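Local atomic coordinates of WbmS, polysaccharide deacetylase involved in O-antigen biosynthesis (Bordetella bronchiseptica, PDB entry 3HFT), a protein that binds a zinc ion and probably removes acetyl groups from sugar units during bacterial O-antigen biosynthesis. Residues 38-43 with 202-207; 49-54 with 230-235; 182-187 with 217-222; 93-98 with 108-113. All blocks are in the same frame, centred on the assembly; numbering follows the deposited sequence. Where two conformers were deposited one is given.

Overall arrangement
Contact 1 lies in the buried core and joins two neighbouring strands of the parallel sheet, tied by backbone hydrogen bonds. The other three join helices and loops and rely on van der Waals packing of side chains on side chains and on backbone. Contact 2 carries on from strand 39-44 into helix 50-63, which a later loop overlies in a partly buried, mainly apolar contact; the centres of contacts 1 and 2 are about 24 Å apart. Contact 3 lies at the surface between helices 179-185 and 219-224. Contact 4, buried, joins a loop and the weak helix start after it to helix 107-115. Contacts 3 and 4 both have residues facing the second subunit.

Contact 1: 38-43 with 202-207; sequences RIFLTF and INVLDF
Strand 39-43 runs parallel to strand 203-207, their axes at 17° and 4.7 Å apart, with F40 and T42 each donating and accepting backbone bonds to N203, L205 and F207. F40 N lies 2.8 Å from N203 O. At the entrance N203 holds R38 O twice: its backbone N and its amide ND2, 3.1 Å from R38 O, both donate. The amide suits this place, since OD1 can also accept from Q198 N. T42 adds a second donor to L205 O. Its OG1 sits between its own backbone N and carbonyl carbon (chi1 70°), which brings the hydroxyl above the plane of the L205 carbonyl, 2.7 Å from L205 O; R125 NH1 also bonds to OG1. The T42 and V204 side chains cross at about a right angle, T42 CG2 3.6 Å from V204 CG1, so one beta-branched residue serves polar and apolar needs. F40 and I202 cross likewise, F40 CE1 3.6 Å from I202 CG1. On the opposite face I39 CG2 packs on L205 CD1 and L41 CD2 on F207 CE1. F43 and F207 lie side by side, rings near parallel (27°) but slid apart, F43 CE1 3.6 Å from F207 CB. These five form an apolar face that helix 50-63 meets at F43 and helix 245-256 at L41, L205 and F207. The D206 side chain, about 6 Å from the zinc ion, lies close to the acids D44 and E178, which may affect its environment; T42 OG1 and the N203 amide have partners, and the doubly gripped L205 O fixes the threonine hydroxyl beside R125.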
# COMPACT_ATOMS: atom_id res chain seq x y z
N ARG A 38 12.31 14.60 10.01
CA ARG A 38 12.16 15.65 9.03
C ARG A 38 10.77 15.63 8.47
O ARG A 38 10.05 14.63 8.59
CB ARG A 38 13.20 15.48 7.92
CG ARG A 38 14.62 15.48 8.45
CD ARG A 38 15.62 15.41 7.33
NE ARG A 38 15.94 16.73 6.81
CZ ARG A 38 16.63 16.97 5.68
NH1 ARG A 38 17.07 15.96 4.90
NH2 ARG A 38 16.86 18.24 5.33
N ILE A 39 10.42 16.74 7.85
CA ILE A 39 9.10 16.95 7.28
C ILE A 39 9.23 17.06 5.77
O ILE A 39 10.09 17.80 5.25
CB ILE A 39 8.45 18.21 7.84
CG1 ILE A 39 8.32 18.10 9.38
CG2 ILE A 39 7.11 18.44 7.16
CD1 ILE A 39 7.96 19.41 10.10
N PHE A 40 8.42 16.29 5.07
CA PHE A 40 8.37 16.31 3.60
C PHE A 40 6.98 16.75 3.13
O PHE A 40 6.02 15.98 3.17
CB PHE A 40 8.68 14.92 3.04
CG PHE A 40 10.05 14.41 3.41
CD1 PHE A 40 10.32 13.93 4.66
CD2 PHE A 40 11.09 14.47 2.49
CE1 PHE A 40 11.58 13.49 5.01
CE2 PHE A 40 12.35 14.00 2.83
CZ PHE A 40 12.59 13.52 4.09
N LEU A 41 6.86 18.03 2.76
CA LEU A 41 5.59 18.54 2.26
C LEU A 41 5.46 18.11 0.81
O LEU A 41 6.39 18.32 -0.01
CB LEU A 41 5.54 20.07 2.36
CG LEU A 41 5.59 20.70 3.75
CD1 LEU A 41 5.70 22.24 3.65
CD2 LEU A 41 4.38 20.30 4.55
N THR A 42 4.35 17.47 0.50
CA THR A 42 4.09 16.99 -0.85
C THR A 42 2.73 17.52 -1.31
O THR A 42 1.80 17.65 -0.52
CB THR A 42 4.18 15.44 -0.96
OG1 THR A 42 3.07 14.83 -0.29
CG2 THR A 42 5.53 14.90 -0.40
N PHE A 43 2.65 17.81 -2.61
CA PHE A 43 1.47 18.38 -3.21
C PHE A 43 1.04 17.58 -4.42
O PHE A 43 1.76 17.48 -5.38
CB PHE A 43 1.78 19.83 -3.59
CG PHE A 43 2.08 20.68 -2.38
CD1 PHE A 43 1.06 21.31 -1.70
CD2 PHE A 43 3.38 20.80 -1.92
CE1 PHE A 43 1.32 22.02 -0.55
CE2 PHE A 43 3.66 21.52 -0.79
CZ PHE A 43 2.64 22.13 -0.09
N ILE A 202 9.82 9.23 9.67
CA ILE A 202 9.67 10.10 8.53
C ILE A 202 8.28 10.72 8.53
O ILE A 202 7.30 10.04 8.78
CB ILE A 202 9.98 9.34 7.21
CG1 ILE A 202 10.17 10.36 6.08
CG2 ILE A 202 8.90 8.29 6.88
CD1 ILE A 202 10.54 9.71 4.78
N ASN A 203 8.19 12.03 8.23
CA ASN A 203 6.91 12.76 8.26
C ASN A 203 6.53 13.35 6.90
O ASN A 203 6.97 14.46 6.55
CB ASN A 203 7.01 13.89 9.27
CG ASN A 203 7.34 13.41 10.67
OD1 ASN A 203 6.43 13.10 11.45
ND2 ASN A 203 8.64 13.42 11.03
N VAL A 204 5.79 12.59 6.11
CA VAL A 204 5.38 13.03 4.78
C VAL A 204 3.89 13.41 4.86
O VAL A 204 3.06 12.64 5.38
CB VAL A 204 5.64 11.95 3.70
CG1 VAL A 204 5.31 12.51 2.30
CG2 VAL A 204 7.07 11.41 3.77
N LEU A 205 3.58 14.63 4.40
CA LEU A 205 2.20 15.11 4.38
C LEU A 205 1.83 15.41 2.95
O LEU A 205 2.69 15.82 2.15
CB LEU A 205 2.04 16.37 5.25
CG LEU A 205 2.30 16.23 6.75
CD1 LEU A 205 3.79 16.49 7.10
CD2 LEU A 205 1.45 17.19 7.56
N ASP A 206 0.56 15.18 2.60
CA ASP A 206 0.05 15.40 1.26
C ASP A 206 -1.08 16.44 1.27
O ASP A 206 -2.12 16.24 1.92
CB ASP A 206 -0.48 14.09 0.71
CG ASP A 206 -0.95 14.18 -0.74
OD1 ASP A 206 -0.69 15.20 -1.42
OD2 ASP A 206 -1.52 13.15 -1.20
N PHE A 207 -0.86 17.53 0.54
CA PHE A 207 -1.87 18.59 0.37
C PHE A 207 -2.29 18.72 -1.10
O PHE A 207 -1.50 18.48 -1.99
CB PHE A 207 -1.31 19.94 0.79
CG PHE A 207 -1.05 20.08 2.27
CD1 PHE A 207 0.16 19.70 2.82
CD2 PHE A 207 -2.01 20.65 3.11
CE1 PHE A 207 0.40 19.88 4.20
CE2 PHE A 207 -1.79 20.81 4.47
CZ PHE A 207 -0.58 20.41 5.01

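Contact 2: 49-54 with 230-235; sequences ADFVLQ and RNPVDL
The ring of F51 is sandwiched between P232 and its own neighbour V52. P232 CA stands over one face, 3.7 Å from the ring centroid and 16° off the normal, a CH-pi contact, while V52 CG2 lies over the opposite face toward the rim. CG of F51 sits between the backbone N and the carbonyl carbon (chi1 73°), rare for aromatics within helices but tolerated in the first turn. Proline suits the partner position, offering a rigid CH-rich surface: P232 CB also reaches F51 CD1 at 3.8 Å. L235 closes the apolar group, its CD2 lying 3.7 Å from V52 CG2. R230 comes in differently; its chain bends at chi3, and the guanidinium lays a face against A49, NH2 being 3.7 Å from A49 CA, while NH1 bonds to W47 O. Small A49, at the N-cap position, leaves room for that flat group. The loop keeps its curve through N231 OD1, which accepts from V233 N, an Asx turn, and from D234 N, completing an Asx motif. Helix 50-63 follows strand 39-44, the zinc ligand D46 between them: a beta-alpha unit whose helix start is overlaid by a late loop.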
# COMPACT_ATOMS: atom_id res chain seq x y z
N ALA A 49 -6.73 24.42 -11.41
CA ALA A 49 -6.59 25.53 -12.30
C ALA A 49 -5.29 26.26 -11.92
O ALA A 49 -4.87 26.22 -10.78
CB ALA A 49 -7.80 26.49 -12.14
N ASP A 50 -4.70 26.96 -12.88
CA ASP A 50 -3.47 27.70 -12.65
C ASP A 50 -3.53 28.69 -11.49
O ASP A 50 -2.55 28.80 -10.75
CB ASP A 50 -3.05 28.43 -13.93
CG ASP A 50 -2.41 27.52 -14.96
OD1 ASP A 50 -2.17 26.32 -14.72
OD2 ASP A 50 -2.13 28.01 -16.06
N PHE A 51 -4.63 29.42 -11.32
CA PHE A 51 -4.68 30.42 -10.24
C PHE A 51 -4.65 29.73 -8.88
O PHE A 51 -4.06 30.24 -7.92
CB PHE A 51 -5.89 31.38 -10.37
CG PHE A 51 -7.22 30.77 -10.03
CD1 PHE A 51 -7.96 30.09 -10.99
CD2 PHE A 51 -7.79 30.95 -8.77
CE1 PHE A 51 -9.19 29.53 -10.69
CE2 PHE A 51 -9.03 30.42 -8.46
CZ PHE A 51 -9.73 29.70 -9.41
N VAL A 52 -5.25 28.56 -8.81
CA VAL A 52 -5.24 27.75 -7.59
C VAL A 52 -3.83 27.21 -7.32
O VAL A 52 -3.35 27.30 -6.20
CB VAL A 52 -6.27 26.60 -7.68
CG1 VAL A 52 -6.12 25.59 -6.50
CG2 VAL A 52 -7.69 27.18 -7.75
N LEU A 53 -3.18 26.65 -8.34
CA LEU A 53 -1.82 26.12 -8.15
C LEU A 53 -0.88 27.26 -7.80
O LEU A 53 -0.06 27.13 -6.89
CB LEU A 53 -1.35 25.35 -9.41
CG LEU A 53 0.09 24.84 -9.39
CD1 LEU A 53 0.37 23.96 -8.17
CD2 LEU A 53 0.36 24.07 -10.68
N GLN A 54 -1.03 28.40 -8.48
CA GLN A 54 -0.17 29.55 -8.18
C GLN A 54 -0.26 30.00 -6.73
O GLN A 54 0.74 30.38 -6.13
CB GLN A 54 -0.46 30.74 -9.07
CG GLN A 54 0.59 31.87 -8.88
CD GLN A 54 1.97 31.46 -9.35
OE1 GLN A 54 2.12 31.09 -10.50
NE2 GLN A 54 2.96 31.49 -8.46
N ARG A 230 -12.79 26.32 -11.06
CA ARG A 230 -11.91 26.92 -12.03
C ARG A 230 -12.31 28.37 -12.31
O ARG A 230 -11.87 28.93 -13.30
CB ARG A 230 -11.93 26.09 -13.31
CG ARG A 230 -11.78 24.59 -13.05
CD ARG A 230 -11.63 23.79 -14.32
NE ARG A 230 -10.34 24.09 -14.92
CZ ARG A 230 -9.21 23.43 -14.65
NH1 ARG A 230 -9.20 22.40 -13.84
NH2 ARG A 230 -8.10 23.82 -15.23
N ASN A 231 -13.09 28.99 -11.41
CA ASN A 231 -13.57 30.36 -11.57
C ASN A 231 -12.76 31.29 -10.67
O ASN A 231 -12.96 31.31 -9.46
CB ASN A 231 -15.03 30.42 -11.20
CG ASN A 231 -15.65 31.75 -11.49
OD1 ASN A 231 -15.01 32.80 -11.40
ND2 ASN A 231 -16.94 31.73 -11.80
N PRO A 232 -11.80 32.03 -11.25
CA PRO A 232 -10.92 32.87 -10.46
C PRO A 232 -11.54 34.06 -9.78
O PRO A 232 -10.90 34.65 -8.92
CB PRO A 232 -9.88 33.33 -11.48
CG PRO A 232 -10.58 33.27 -12.73
CD PRO A 232 -11.43 32.07 -12.66
N VAL A 233 -12.78 34.40 -10.14
CA VAL A 233 -13.52 35.48 -9.52
C VAL A 233 -14.34 34.99 -8.35
O VAL A 233 -14.33 35.58 -7.30
CB VAL A 233 -14.48 36.14 -10.54
CG1 VAL A 233 -15.40 37.17 -9.86
CG2 VAL A 233 -13.69 36.77 -11.71
N ASP A 234 -15.05 33.89 -8.52
CA ASP A 234 -15.96 33.42 -7.49
C ASP A 234 -15.34 32.46 -6.45
O ASP A 234 -15.85 32.35 -5.33
CB ASP A 234 -17.11 32.67 -8.13
CG ASP A 234 -18.13 33.58 -8.79
OD1 ASP A 234 -17.89 34.82 -8.90
OD2 ASP A 234 -19.18 33.01 -9.20
N LEU A 235 -14.31 31.71 -6.81
CA LEU A 235 -13.82 30.67 -5.91
C LEU A 235 -13.39 31.19 -4.55
O LEU A 235 -13.61 30.52 -3.53
CB LEU A 235 -12.71 29.83 -6.55
CG LEU A 235 -12.30 28.57 -5.77
CD1 LEU A 235 -13.50 27.65 -5.51
CD2 LEU A 235 -11.12 27.79 -6.45

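Contact 3: 182-187 with 217-222; sequences ACLYDW and ESLRRY. With EDO (1,2-ethanediol), chain G.
C183 and L219 face each other between helix 179-185 and the start of helix 219-224, C183 CB lying 3.8 Å from L219 CG. The sulfur turns beside the backbone N of its residue (chi1 -61°) and rests on the main chain of E217, SG being 3.8 Å from E217 C. A compact cysteine lets the backbones come close, S218 CA lying 5.6 Å from C183 CA. L184 crosses L219 at about a right angle, its CG and CD2 both meeting CD1 of L219; it also packs on W166 of the second subunit. The glutamate bends toward the helix that follows it: R221 approaches E217 side-on, NE to OE1 at 2.8 Å and NH2 to OE2 at 3.0 Å. After helix 179-185, D186 takes a positive phi in a Schellman motif. An ethanediol, probably from the crystallisation liquor, lies over a face of the Y185 ring; W187 NE1, bonded to D155 OD2, also gives EDO O2 a weak hydrogen bond, and D155 OD1 binds the diol. The helices therefore meet through modest van der Waals contact, while the bidentate salt bridge stays within 217-222, tying the residue before the N-cap position to R221, and probably steadies the helix start.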
# COMPACT_ATOMS: atom_id res chain seq x y z
N ALA A 182 -7.88 13.80 6.20
CA ALA A 182 -8.11 14.37 7.50
C ALA A 182 -9.61 14.64 7.64
O ALA A 182 -10.20 14.42 8.71
CB ALA A 182 -7.31 15.64 7.67
N CYS A 183 -10.22 15.15 6.58
CA CYS A 183 -11.68 15.34 6.61
C CYS A 183 -12.39 13.99 6.83
O CYS A 183 -13.25 13.87 7.68
CB CYS A 183 -12.18 15.99 5.33
SG CYS A 183 -11.49 17.65 5.02
N LEU A 184 -12.02 12.97 6.08
CA LEU A 184 -12.70 11.67 6.19
C LEU A 184 -12.53 11.02 7.57
O LEU A 184 -13.45 10.39 8.07
CB LEU A 184 -12.21 10.72 5.11
CG LEU A 184 -12.55 11.14 3.68
CD1 LEU A 184 -11.60 10.47 2.70
CD2 LEU A 184 -14.00 10.85 3.39
N TYR A 185 -11.36 11.16 8.19
CA TYR A 185 -11.12 10.62 9.52
C TYR A 185 -11.52 11.59 10.67
O TYR A 185 -11.41 11.24 11.84
CB TYR A 185 -9.64 10.31 9.67
CG TYR A 185 -9.14 9.01 9.10
CD1 TYR A 185 -9.64 7.78 9.52
CD2 TYR A 185 -8.03 9.00 8.23
CE1 TYR A 185 -9.10 6.57 9.04
CE2 TYR A 185 -7.49 7.80 7.75
CZ TYR A 185 -8.03 6.60 8.18
OH TYR A 185 -7.47 5.42 7.72
N ASP A 186 -11.95 12.80 10.34
CA ASP A 186 -12.26 13.82 11.33
C ASP A 186 -11.05 14.20 12.20
O ASP A 186 -11.18 14.40 13.39
CB ASP A 186 -13.42 13.38 12.22
CG ASP A 186 -14.23 14.54 12.73
OD1 ASP A 186 -14.09 15.66 12.17
OD2 ASP A 186 -14.97 14.34 13.72
N TRP A 187 -9.87 14.27 11.59
CA TRP A 187 -8.69 14.79 12.26
C TRP A 187 -8.81 16.31 12.38
O TRP A 187 -9.49 16.94 11.58
CB TRP A 187 -7.45 14.46 11.47
CG TRP A 187 -7.18 13.00 11.42
CD1 TRP A 187 -7.56 12.07 12.33
CD2 TRP A 187 -6.37 12.33 10.47
NE1 TRP A 187 -7.07 10.81 11.97
CE2 TRP A 187 -6.34 10.96 10.83
CE3 TRP A 187 -5.67 12.74 9.34
CZ2 TRP A 187 -5.64 10.02 10.10
CZ3 TRP A 187 -4.98 11.79 8.61
CH2 TRP A 187 -4.98 10.45 8.98
N GLU A 217 -12.23 22.38 5.30
CA GLU A 217 -12.43 21.66 6.56
C GLU A 217 -13.47 20.52 6.44
O GLU A 217 -13.61 19.73 7.34
CB GLU A 217 -12.89 22.65 7.63
CG GLU A 217 -14.38 22.98 7.64
CD GLU A 217 -14.93 23.83 6.47
OE1 GLU A 217 -14.50 23.76 5.30
OE2 GLU A 217 -15.88 24.56 6.73
N SER A 218 -14.24 20.51 5.35
CA SER A 218 -15.22 19.46 5.07
C SER A 218 -15.28 19.27 3.58
O SER A 218 -15.25 20.24 2.82
CB SER A 218 -16.62 19.85 5.58
OG SER A 218 -17.64 19.02 5.02
N LEU A 219 -15.35 18.01 3.14
CA LEU A 219 -15.44 17.71 1.73
C LEU A 219 -16.76 18.16 1.13
O LEU A 219 -16.89 18.25 -0.09
CB LEU A 219 -15.18 16.24 1.47
CG LEU A 219 -13.76 15.81 1.83
CD1 LEU A 219 -13.54 14.31 1.61
CD2 LEU A 219 -12.74 16.64 1.04
N ARG A 220 -17.75 18.47 1.97
CA ARG A 220 -18.99 18.97 1.46
C ARG A 220 -18.80 20.38 0.87
O ARG A 220 -19.46 20.74 -0.07
CB ARG A 220 -20.05 18.96 2.58
CG ARG A 220 -21.48 19.22 2.11
CD ARG A 220 -21.92 18.25 1.01
NE ARG A 220 -23.22 18.64 0.47
CZ ARG A 220 -24.40 18.32 1.00
NH1 ARG A 220 -24.48 17.58 2.10
NH2 ARG A 220 -25.51 18.74 0.42
N ARG A 221 -17.89 21.17 1.43
CA ARG A 221 -17.57 22.49 0.86
C ARG A 221 -17.00 22.29 -0.54
O ARG A 221 -17.41 22.94 -1.51
CB ARG A 221 -16.56 23.24 1.74
CG ARG A 221 -16.14 24.63 1.24
CD ARG A 221 -15.03 25.30 2.06
NE ARG A 221 -15.51 25.60 3.41
CZ ARG A 221 -16.25 26.66 3.72
NH1 ARG A 221 -16.61 27.54 2.80
NH2 ARG A 221 -16.65 26.81 4.98
N TYR A 222 -16.11 21.31 -0.66
CA TYR A 222 -15.50 20.98 -1.92
C TYR A 222 -16.55 20.53 -2.94
O TYR A 222 -16.56 20.99 -4.09
CB TYR A 222 -14.46 19.90 -1.68
CG TYR A 222 -13.90 19.33 -2.94
CD1 TYR A 222 -12.89 19.99 -3.63
CD2 TYR A 222 -14.37 18.12 -3.44
CE1 TYR A 222 -12.36 19.47 -4.80
CE2 TYR A 222 -13.86 17.60 -4.62
CZ TYR A 222 -12.84 18.28 -5.29
OH TYR A 222 -12.32 17.79 -6.47
C1 EDO G . -7.00 5.86 11.48
O1 EDO G . -5.98 5.09 12.09
C2 EDO G . -7.96 6.27 12.60
O2 EDO G . -7.89 7.69 12.78

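Contact 4: 93-98 with 108-113; sequences PNFNPL and QEILDR
Apolar contact centres on I110, which reaches from helix 107-115 toward F95 and L98. Its branched side chain divides the work. CG2, anti to the backbone N, lies 3.8 Å from F95 CD1, the two side chains crossing obliquely, whereas CD1 meets L98 CD2 tip to tip at 3.8 Å. L111 adds its CB at 4.3 Å from F95 CZ. Beta-branched isoleucine suits this place because its two arms can meet different partners, F95 and L98. Contacts between side chain and backbone come second: I110 CG2 rests 3.4 Å from N94 O, and L111 N lies at the edge of the F95 ring, 4.0 Å from CE1. Between the two segments polar bonds are absent; within the loop N94, with CG anti to its backbone N (chi1 -176°), offers OD1 to N96 N at 3.1 Å, a capping bond that readies the turn into helix 96-100, and N96 ND2 bonds to S128 OG. Helix 133-141 backs F95 and L111, and L98 packs on L98 of the second subunit. This is a metal-site loop: it directly follows the zinc ligand H92, packs its apolar residues on helix 107-115, and bonds through the P93 backbone to H127, another ligand.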
# COMPACT_ATOMS: atom_id res chain seq x y z
N PRO A 93 0.44 10.08 -12.08
CA PRO A 93 -0.26 9.36 -13.13
C PRO A 93 -1.65 8.93 -12.66
O PRO A 93 -1.84 8.62 -11.47
CB PRO A 93 0.63 8.12 -13.35
CG PRO A 93 1.27 7.90 -12.06
CD PRO A 93 1.58 9.29 -11.55
N ASN A 94 -2.60 8.92 -13.59
CA ASN A 94 -3.98 8.54 -13.30
C ASN A 94 -4.39 7.25 -13.97
O ASN A 94 -4.69 7.23 -15.19
CB ASN A 94 -4.92 9.63 -13.76
CG ASN A 94 -6.36 9.33 -13.40
OD1 ASN A 94 -6.65 8.50 -12.52
ND2 ASN A 94 -7.26 10.03 -14.03
N PHE A 95 -4.40 6.17 -13.19
CA PHE A 95 -4.75 4.86 -13.71
C PHE A 95 -6.20 4.48 -13.41
O PHE A 95 -6.61 3.38 -13.79
CB PHE A 95 -3.84 3.78 -13.12
CG PHE A 95 -2.35 4.04 -13.31
CD1 PHE A 95 -1.79 4.11 -14.58
CD2 PHE A 95 -1.51 4.14 -12.20
CE1 PHE A 95 -0.42 4.32 -14.75
CE2 PHE A 95 -0.13 4.32 -12.37
CZ PHE A 95 0.42 4.43 -13.64
N ASN A 96 -6.97 5.39 -12.82
CA ASN A 96 -8.38 5.12 -12.50
C ASN A 96 -9.21 4.66 -13.69
O ASN A 96 -10.01 3.75 -13.55
CB ASN A 96 -9.05 6.34 -11.84
CG ASN A 96 -8.77 6.44 -10.36
OD1 ASN A 96 -8.33 5.47 -9.72
ND2 ASN A 96 -9.02 7.63 -9.78
N PRO A 97 -9.03 5.27 -14.86
CA PRO A 97 -9.83 4.78 -16.00
C PRO A 97 -9.65 3.29 -16.30
O PRO A 97 -10.53 2.66 -16.88
CB PRO A 97 -9.32 5.63 -17.17
CG PRO A 97 -8.81 6.90 -16.50
CD PRO A 97 -8.19 6.43 -15.23
N LEU A 98 -8.53 2.72 -15.89
CA LEU A 98 -8.29 1.31 -16.13
C LEU A 98 -9.19 0.47 -15.22
O LEU A 98 -9.59 -0.65 -15.57
CB LEU A 98 -6.82 0.97 -15.88
CG LEU A 98 -5.79 1.76 -16.69
CD1 LEU A 98 -4.40 1.30 -16.28
CD2 LEU A 98 -6.00 1.61 -18.18
N GLN A 108 1.14 1.14 -18.97
CA GLN A 108 2.31 1.63 -19.69
C GLN A 108 2.08 2.91 -20.47
O GLN A 108 2.87 3.85 -20.37
CB GLN A 108 2.85 0.54 -20.62
CG GLN A 108 4.07 0.99 -21.42
N GLU A 109 1.00 2.94 -21.25
CA GLU A 109 0.69 4.09 -22.07
C GLU A 109 0.46 5.31 -21.19
O GLU A 109 0.98 6.39 -21.48
CB GLU A 109 -0.54 3.85 -22.93
CG GLU A 109 -0.38 2.78 -24.02
CD GLU A 109 -0.76 1.37 -23.57
OE1 GLU A 109 -0.82 1.10 -22.35
OE2 GLU A 109 -1.00 0.53 -24.46
N ILE A 110 -0.31 5.13 -20.11
CA ILE A 110 -0.64 6.24 -19.21
C ILE A 110 0.61 6.78 -18.48
O ILE A 110 0.80 7.99 -18.35
CB ILE A 110 -1.75 5.84 -18.19
CG1 ILE A 110 -3.10 5.61 -18.90
CG2 ILE A 110 -1.91 6.92 -17.10
CD1 ILE A 110 -4.16 4.92 -18.03
N LEU A 111 1.44 5.86 -18.00
CA LEU A 111 2.65 6.20 -17.28
C LEU A 111 3.61 6.94 -18.18
O LEU A 111 4.18 7.95 -17.79
CB LEU A 111 3.33 4.94 -16.74
CG LEU A 111 4.69 5.06 -16.02
CD1 LEU A 111 4.62 6.07 -14.80
CD2 LEU A 111 5.23 3.65 -15.57
N ASP A 112 3.82 6.42 -19.39
CA ASP A 112 4.73 7.05 -20.32
C ASP A 112 4.26 8.45 -20.71
O ASP A 112 5.05 9.37 -20.78
CB ASP A 112 4.93 6.17 -21.55
CG ASP A 112 5.82 4.95 -21.26
OD1 ASP A 112 6.56 4.92 -20.23
OD2 ASP A 112 5.77 4.01 -22.10
N ARG A 113 2.96 8.63 -20.91
CA ARG A 113 2.44 9.95 -21.19
C ARG A 113 2.66 10.91 -20.04
O ARG A 113 3.03 12.05 -20.25
CB ARG A 113 0.96 9.93 -21.52
CG ARG A 113 0.64 9.77 -22.97
CD ARG A 113 -0.76 10.29 -23.24
NE ARG A 113 -1.78 9.60 -22.46
CZ ARG A 113 -2.27 8.40 -22.77
NH1 ARG A 113 -1.83 7.74 -23.81
NH2 ARG A 113 -3.20 7.85 -22.00